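Solute-binding protein (Thermoactinomyces vulgaris, PDB 2ZYO) binds maltodextrins and cyclodextrins, here holding maltotetraose, and probably delivers them for uptake across the cell membrane. Local coordinates at residues N157-D161 with E162-G166; L150-Y153 with A154-N157; L133-K137 with K138-Q142. All coordinates share one frame; numbering follows the deposited sequence.

Followed from the N terminus, the chain meets contact 3 first, where the end of strand 120-136 turns at 133-142 towards helix 147-157. Contact 2 is the last stretch of that helix, residues 150-157, and contact 1 takes over at the shared residue N157, closing the tight turn that carries the chain back into strand 165-169. The three lie in series, neither nested nor crossed. Y153 joins them in space: its ring packs against M140 of contact 3 and against G166 of contact 1, while L150 meets L133. Together they tie the helix to the mixed sheet to which both flanking strands belong.

Contact 1 of 3, residues N157-D161 with E162-G166; sequences NNKPD and EQKYG
N158 and Y165 meet at about a right angle, the asparagine amide set against the edge of the tyrosine ring with ND2 in the ring plane and the two flat groups 72° apart. N158 CG comes within 3.6 Å of Y165 CD1, and the same amide turns OD1 to the backbone of the next residue, accepting from G166 N at 2.7 Å. With CG anti to its own carbonyl carbon (chi1 -73°), the amide is placed beside Y165, within reach of G166 N. An asparagine suits this buried place because ND2 is used too, donating to the backbone oxygens of A222 and V167. G166 also fits closely: a beta carbon there would collide with N157 CB. At the far end of the ring, Y165 OH lies 3.5 Å from P160 CB.

Beyond this pair the backbone closes a tight hairpin turn with a single antiparallel bridge, K159 with K164. K159 N donates to K164 O at 2.7 Å, and K159 O receives K164 N and E162 N from opposite faces of its carbonyl plane. The bond from E162 N, 3.1 Å from K159 O, closes a type I turn in which P160, its phi already restricted, takes the first corner. Q163 then enters left-handed backbone space and shares K159 with K164, a G1 beta bulge. On the solvent side K159 bends at chi3 and crosses E162 obliquely; the salt bridge from K159 NZ to E162 OE1 is long, 3.9 Å.

The turn joins helix 147-157 to strand 165-169, whose Y165 is hydrogen-bonded through its backbone to K241 and A243, and whose ring rests on L236 of helix 230-238. R223 binds N158 O from the adjoining loop.

Contact 2 of 3, residues L150-Y153 with A154-N157; sequences LFQY and AKAN
F151 and K155 come together through their first torsions: F151 CG stands opposite the backbone N (chi1 -164°), while K155 CG stands opposite the carbonyl carbon (chi1 -73°), a pairing that brings the lysine methylenes against the CD2-CE2 side of the ring. They are four residues apart in the closing turns of alpha-helix 147-157, so one turn separates them. The approach is at about a right angle, with K155 CD 3.6 Å from F151 CE2 and K155 CG nearly as close. Lysine suits this place because its methylenes can pack against an aromatic ring while its ammonium group carries on past it. The ring itself is buried, with W218 edge-to-face and K217 in a cation-pi contact.

The other aromatic, Y153, makes a similar step along the helix to N157. There the end of the N157 side chain sits above one face of the tyrosine ring, and N157 CB is 3.3 Å from Y153 O. Tyrosine suits its place because the ring is long enough to reach from the helix to V167 of strand 165-169.

Beneath these side chains run the regular helical bonds. A154 N donates to L150 O, K155 N to F151 O at 2.9 Å, and A156 N to Q152 O; the last of the series, from N157 N to Y153 O, is more bent, at 135°, as the helix comes to its end. A154 is small enough to lie buried against V167, on the side that faces strand 165-169.

On the outer side Q152 bends at chi2 towards K155, crossing it at about a right angle, and a water completes the link by donating to Q152 OE1 at 2.8 Å and accepting from K155 NZ at 2.6 Å.

Contact 3 of 3, residues L133-K137 with K138-Q142; sequences LIYNK and KLMGQ
The backbone oxygen of N136 is gripped twice by the chain that follows it. L139 N donates to N136 O at 2.8 Å from well above the carbonyl plane, 48° out of it, and M140 N donates to N136 O at 2.9 Å from nearly straight ahead of the carbonyl. The first bond closes a type I turn over K137 and K138, and the second, one residue further on, makes a wider alpha-turn on the same oxygen.

The side chain of N136 adds a third bond. Its CG lies anti to the backbone N (chi1 -175°), which brings OD1 round to accept from K138 N at 3.0 Å. This is an Asx turn, a shape for which asparagine is well suited, its short amide reaching the N-H two residues on. L139 lies over one face of the amide, its CD1 3.7 Å from N136 ND2. With an alanine here, the K138 N-H would probably be left without its acceptor and the leucine methyl would lose the flat group it rests on.

Here strand 120-136, part of the large mixed sheet of this periplasmic-binding-protein fold, runs out into the loop before helix 147-157. N136 pairs through its backbone with A243, and Y135 with G263 on another neighbouring strand.

In Y135 the bond to CB points towards the returning loop, and CG, set between backbone N and carbonyl carbon (chi1 62°), puts the CD1 side of the ring beside M140, with Y135 CD1 3.7 Å from M140 O. M140 crosses it at about a right angle in a Met-aromatic contact: SD is 4.8 Å from the ring centroid and approaches obliquely, 3.9 Å from Y135 CB. The methionine, long and flexible, goes on to touch Y153 of helix 147-157.

Contact 1 of 3, residues N157-D161 with E162-G166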
loop_
_atom_site.group_PDB
_atom_site.type_symbol
_atom_site.label_atom_id
_atom_site.label_comp_id
_atom_site.label_asym_id
_atom_site.label_seq_id
_atom_site.Cartn_x
_atom_site.Cartn_y
_atom_site.Cartn_z
ATOM N N ASN A 157 17.903 14.433 18.905
ATOM C CA ASN A 157 18.943 13.757 18.123
ATOM C C ASN A 157 19.122 14.202 16.664
ATOM O O ASN A 157 20.113 13.835 16.027
ATOM C CB ASN A 157 18.746 12.236 18.187
ATOM C CG ASN A 157 18.914 11.684 19.591
ATOM O OD1 ASN A 157 17.968 11.163 20.183
ATOM N ND2 ASN A 157 20.119 11.802 20.132
ATOM N N ASN A 158 18.177 14.976 16.134
ATOM C CA ASN A 158 18.269 15.424 14.741
ATOM C C ASN A 158 19.268 16.564 14.562
ATOM O O ASN A 158 19.092 17.652 15.117
ATOM C CB ASN A 158 16.891 15.799 14.176
ATOM C CG ASN A 158 16.006 14.582 13.908
ATOM O OD1 ASN A 158 16.384 13.443 14.183
ATOM N ND2 ASN A 158 14.819 14.825 13.363
ATOM N N LYS A 159 20.324 16.289 13.796
ATOM C CA LYS A 159 21.405 17.243 13.544
ATOM C C LYS A 159 21.657 17.371 12.039
ATOM O O LYS A 159 22.552 16.711 11.503
ATOM C CB LYS A 159 22.694 16.794 14.245
ATOM C CG LYS A 159 22.629 16.750 15.764
ATOM C CD LYS A 159 23.893 16.141 16.364
ATOM C CE LYS A 159 23.867 14.618 16.321
ATOM N NZ LYS A 159 25.055 14.015 16.995
ATOM N N PRO A 160 20.871 18.223 11.354
ATOM C CA PRO A 160 20.974 18.388 9.898
ATOM C C PRO A 160 22.357 18.822 9.401
ATOM O O PRO A 160 22.751 18.446 8.294
ATOM C CB PRO A 160 19.926 19.465 9.583
ATOM C CG PRO A 160 19.636 20.131 10.885
ATOM C CD PRO A 160 19.820 19.081 11.928
ATOM N N ASP A 161 23.083 19.591 10.214
ATOM C CA ASP A 161 24.420 20.079 9.853
ATOM C C ASP A 161 25.459 18.967 9.718
ATOM O O ASP A 161 26.451 19.120 9.002
ATOM C CB ASP A 161 24.907 21.118 10.867
ATOM C CG ASP A 161 24.210 22.456 10.715
ATOM O OD1 ASP A 161 24.230 23.025 9.602
ATOM O OD2 ASP A 161 23.647 22.946 11.714
ATOM N N GLU A 162 25.223 17.853 10.405
ATOM C CA GLU A 162 26.152 16.726 10.402
ATOM C C GLU A 162 25.563 15.512 9.685
ATOM O O GLU A 162 26.162 14.431 9.680
ATOM C CB GLU A 162 26.563 16.371 11.835
ATOM C CG GLU A 162 27.332 17.483 12.551
ATOM C CD GLU A 162 27.736 17.123 13.974
ATOM O OE1 GLU A 162 26.979 16.400 14.657
ATOM O OE2 GLU A 162 28.815 17.576 14.414
ATOM N N GLN A 163 24.392 15.707 9.076
ATOM C CA GLN A 163 23.669 14.655 8.352
ATOM C C GLN A 163 23.385 13.442 9.243
ATOM O O GLN A 163 23.416 12.296 8.785
ATOM C CB GLN A 163 24.424 14.240 7.077
ATOM C CG GLN A 163 24.782 15.396 6.141
ATOM C CD GLN A 163 23.563 16.071 5.537
ATOM O OE1 GLN A 163 22.573 15.416 5.205
ATOM N NE2 GLN A 163 23.632 17.389 5.386
ATOM N N LYS A 164 23.115 13.714 10.518
ATOM C CA LYS A 164 22.806 12.680 11.501
ATOM C C LYS A 164 21.409 12.930 12.057
ATOM O O LYS A 164 21.056 14.068 12.372
ATOM C CB LYS A 164 23.845 12.688 12.631
ATOM C CG LYS A 164 24.120 11.324 13.268
ATOM C CD LYS A 164 23.062 10.944 14.295
ATOM C CE LYS A 164 23.050 9.450 14.576
ATOM N NZ LYS A 164 21.811 9.039 15.299
ATOM N N TYR A 165 20.613 11.868 12.164
ATOM C CA TYR A 165 19.226 11.985 12.609
ATOM C C TYR A 165 18.823 10.893 13.587
ATOM O O TYR A 165 19.286 9.758 13.491
ATOM C CB TYR A 165 18.274 11.952 11.409
ATOM C CG TYR A 165 18.384 13.160 10.517
ATOM C CD1 TYR A 165 17.580 14.280 10.725
ATOM C CD2 TYR A 165 19.300 13.189 9.464
ATOM C CE1 TYR A 165 17.686 15.398 9.910
ATOM C CE2 TYR A 165 19.413 14.301 8.646
ATOM C CZ TYR A 165 18.603 15.399 8.873
ATOM O OH TYR A 165 18.716 16.502 8.060
ATOM N N GLY A 166 17.958 11.254 14.529
ATOM C CA GLY A 166 17.277 10.274 15.363
ATOM C C GLY A 166 16.108 9.665 14.611
ATOM O O GLY A 166 15.957 8.444 14.563
#

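Contact 2 of 3, residues L150-Y153 with A154-N157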
loop_
_atom_site.group_PDB
_atom_site.type_symbol
_atom_site.label_atom_id
_atom_site.label_comp_id
_atom_site.label_asym_id
_atom_site.label_seq_id
_atom_site.Cartn_x
_atom_site.Cartn_y
_atom_site.Cartn_z
ATOM N N LEU A 150 8.831 9.432 20.669
ATOM C CA LEU A 150 9.459 9.414 19.351
ATOM C C LEU A 150 9.824 10.822 18.897
ATOM O O LEU A 150 10.923 11.050 18.388
ATOM C CB LEU A 150 8.537 8.754 18.316
ATOM C CG LEU A 150 9.082 8.592 16.890
ATOM C CD1 LEU A 150 10.116 7.473 16.818
ATOM C CD2 LEU A 150 7.949 8.348 15.906
ATOM N N PHE A 151 8.902 11.765 19.083
ATOM C CA PHE A 151 9.151 13.136 18.656
ATOM C C PHE A 151 10.232 13.817 19.494
ATOM O O PHE A 151 11.053 14.560 18.957
ATOM C CB PHE A 151 7.872 13.973 18.636
ATOM C CG PHE A 151 8.019 15.247 17.860
ATOM C CD1 PHE A 151 8.020 15.224 16.470
ATOM C CD2 PHE A 151 8.198 16.461 18.513
ATOM C CE1 PHE A 151 8.182 16.395 15.738
ATOM C CE2 PHE A 151 8.358 17.638 17.790
ATOM C CZ PHE A 151 8.351 17.605 16.399
ATOM N N GLN A 152 10.227 13.552 20.799
ATOM C CA GLN A 152 11.280 14.031 21.697
ATOM C C GLN A 152 12.647 13.510 21.249
ATOM O O GLN A 152 13.622 14.264 21.195
ATOM C CB GLN A 152 10.985 13.624 23.148
ATOM C CG GLN A 152 12.088 13.976 24.159
ATOM C CD GLN A 152 12.423 15.460 24.197
ATOM O OE1 GLN A 152 11.544 16.314 24.085
ATOM N NE2 GLN A 152 13.704 15.769 24.363
ATOM N N TYR A 153 12.697 12.221 20.916
ATOM C CA TYR A 153 13.901 11.580 20.391
ATOM C C TYR A 153 14.402 12.289 19.130
ATOM O O TYR A 153 15.602 12.498 18.968
ATOM C CB TYR A 153 13.621 10.098 20.112
ATOM C CG TYR A 153 14.832 9.277 19.725
ATOM C CD1 TYR A 153 15.660 8.717 20.699
ATOM C CD2 TYR A 153 15.140 9.042 18.386
ATOM C CE1 TYR A 153 16.773 7.957 20.346
ATOM C CE2 TYR A 153 16.250 8.286 18.024
ATOM C CZ TYR A 153 17.060 7.746 19.006
ATOM O OH TYR A 153 18.155 6.993 18.648
ATOM N N ALA A 154 13.480 12.667 18.245
ATOM C CA ALA A 154 13.835 13.411 17.034
ATOM C C ALA A 154 14.364 14.811 17.360
ATOM O O ALA A 154 15.384 15.235 16.814
ATOM C CB ALA A 154 12.649 13.489 16.086
ATOM N N LYS A 155 13.676 15.519 18.252
ATOM C CA LYS A 155 14.101 16.858 18.672
ATOM C C LYS A 155 15.496 16.852 19.291
ATOM O O LYS A 155 16.299 17.751 19.038
ATOM C CB LYS A 155 13.110 17.456 19.667
ATOM C CG LYS A 155 11.792 17.900 19.056
ATOM C CD LYS A 155 11.010 18.786 20.019
ATOM C CE LYS A 155 10.528 18.006 21.237
ATOM N NZ LYS A 155 9.772 18.857 22.193
ATOM N N ALA A 156 15.776 15.832 20.095
ATOM C CA ALA A 156 17.056 15.728 20.791
ATOM C C ALA A 156 18.202 15.302 19.871
ATOM O O ALA A 156 19.327 15.773 20.026
ATOM C CB ALA A 156 16.939 14.777 21.975
ATOM N N ASN A 157 17.903 14.433 18.905
ATOM C CA ASN A 157 18.943 13.757 18.123
ATOM C C ASN A 157 19.122 14.202 16.664
ATOM O O ASN A 157 20.113 13.835 16.027
ATOM C CB ASN A 157 18.746 12.236 18.187
ATOM C CG ASN A 157 18.914 11.684 19.591
ATOM O OD1 ASN A 157 17.968 11.163 20.183
ATOM N ND2 ASN A 157 20.119 11.802 20.132
HETATM O O HOH W 1 8.869 16.803 23.528
#

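Contact 3 of 3, residues L133-K137 with K138-Q142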
loop_
_atom_site.group_PDB
_atom_site.type_symbol
_atom_site.label_atom_id
_atom_site.label_comp_id
_atom_site.label_asym_id
_atom_site.label_seq_id
_atom_site.Cartn_x
_atom_site.Cartn_y
_atom_site.Cartn_z
ATOM N N LEU A 133 8.090 1.587 11.636
ATOM C CA LEU A 133 9.330 2.167 12.135
ATOM C C LEU A 133 10.488 1.227 11.826
ATOM O O LEU A 133 10.629 0.171 12.451
ATOM C CB LEU A 133 9.239 2.467 13.635
ATOM C CG LEU A 133 10.305 3.419 14.187
ATOM C CD1 LEU A 133 10.093 4.849 13.698
ATOM C CD2 LEU A 133 10.321 3.363 15.703
ATOM N N ILE A 134 11.295 1.609 10.839
ATOM C CA ILE A 134 12.484 0.846 10.472
ATOM C C ILE A 134 13.667 1.485 11.178
ATOM O O ILE A 134 13.878 2.693 11.067
ATOM C CB ILE A 134 12.725 0.845 8.946
ATOM C CG1 ILE A 134 11.484 0.335 8.197
ATOM C CG2 ILE A 134 13.953 0.006 8.597
ATOM C CD1 ILE A 134 11.555 0.512 6.681
ATOM N N TYR A 135 14.434 0.683 11.909
ATOM C CA TYR A 135 15.523 1.232 12.710
ATOM C C TYR A 135 16.854 0.503 12.562
ATOM O O TYR A 135 16.901 -0.670 12.193
ATOM C CB TYR A 135 15.112 1.382 14.185
ATOM C CG TYR A 135 14.753 0.103 14.916
ATOM C CD1 TYR A 135 15.675 -0.526 15.749
ATOM C CD2 TYR A 135 13.478 -0.456 14.806
ATOM C CE1 TYR A 135 15.350 -1.690 16.437
ATOM C CE2 TYR A 135 13.142 -1.620 15.490
ATOM C CZ TYR A 135 14.081 -2.229 16.304
ATOM O OH TYR A 135 13.751 -3.376 16.985
ATOM N N ASN A 136 17.930 1.239 12.825
ATOM C CA ASN A 136 19.282 0.712 12.804
ATOM C C ASN A 136 19.606 0.153 14.186
ATOM O O ASN A 136 19.702 0.909 15.153
ATOM C CB ASN A 136 20.256 1.837 12.428
ATOM C CG ASN A 136 21.691 1.362 12.264
ATOM O OD1 ASN A 136 22.109 0.364 12.851
ATOM N ND2 ASN A 136 22.461 2.100 11.474
ATOM N N LYS A 137 19.771 -1.168 14.269
ATOM C CA LYS A 137 19.978 -1.856 15.551
ATOM C C LYS A 137 21.263 -1.451 16.285
ATOM O O LYS A 137 21.397 -1.691 17.488
ATOM C CB LYS A 137 19.915 -3.378 15.369
ATOM C CG LYS A 137 18.503 -3.912 15.161
ATOM C CD LYS A 137 18.511 -5.423 14.961
ATOM C CE LYS A 137 17.106 -6.005 15.046
ATOM N NZ LYS A 137 17.123 -7.494 14.986
ATOM N N LYS A 138 22.195 -0.831 15.565
ATOM C CA LYS A 138 23.418 -0.310 16.179
ATOM C C LYS A 138 23.197 1.053 16.837
ATOM O O LYS A 138 24.051 1.529 17.596
ATOM C CB LYS A 138 24.549 -0.222 15.146
ATOM C CG LYS A 138 25.019 -1.568 14.618
ATOM C CD LYS A 138 26.169 -1.410 13.637
ATOM C CE LYS A 138 26.529 -2.740 12.995
ATOM N NZ LYS A 138 27.550 -2.574 11.921
ATOM N N LEU A 139 22.049 1.671 16.554
ATOM C CA LEU A 139 21.751 3.024 17.029
ATOM C C LEU A 139 20.530 3.114 17.945
ATOM O O LEU A 139 20.419 4.051 18.736
ATOM C CB LEU A 139 21.582 3.987 15.847
ATOM C CG LEU A 139 22.742 4.129 14.859
ATOM C CD1 LEU A 139 22.327 5.012 13.693
ATOM C CD2 LEU A 139 23.996 4.685 15.529
ATOM N N MET A 140 19.623 2.149 17.828
ATOM C CA MET A 140 18.395 2.135 18.619
ATOM C C MET A 140 18.113 0.742 19.174
ATOM O O MET A 140 18.218 -0.256 18.453
ATOM C CB MET A 140 17.210 2.630 17.779
ATOM C CG MET A 140 15.863 2.615 18.501
ATOM S SD MET A 140 14.533 3.361 17.536
ATOM C CE MET A 140 14.834 5.100 17.818
ATOM N N GLY A 141 17.756 0.692 20.456
ATOM C CA GLY A 141 17.420 -0.554 21.135
ATOM C C GLY A 141 15.922 -0.706 21.295
ATOM O O GLY A 141 15.236 -1.173 20.384
ATOM N N GLN A 142 15.409 -0.316 22.459
ATOM C CA GLN A 142 13.972 -0.270 22.665
ATOM C C GLN A 142 13.420 0.927 21.904
ATOM O O GLN A 142 13.858 2.060 22.114
ATOM C CB GLN A 142 13.626 -0.167 24.153
ATOM C CG GLN A 142 12.125 -0.077 24.445
ATOM C CD GLN A 142 11.361 -1.307 23.993
ATOM O OE1 GLN A 142 11.779 -2.438 24.239
ATOM N NE2 GLN A 142 10.233 -1.091 23.325
#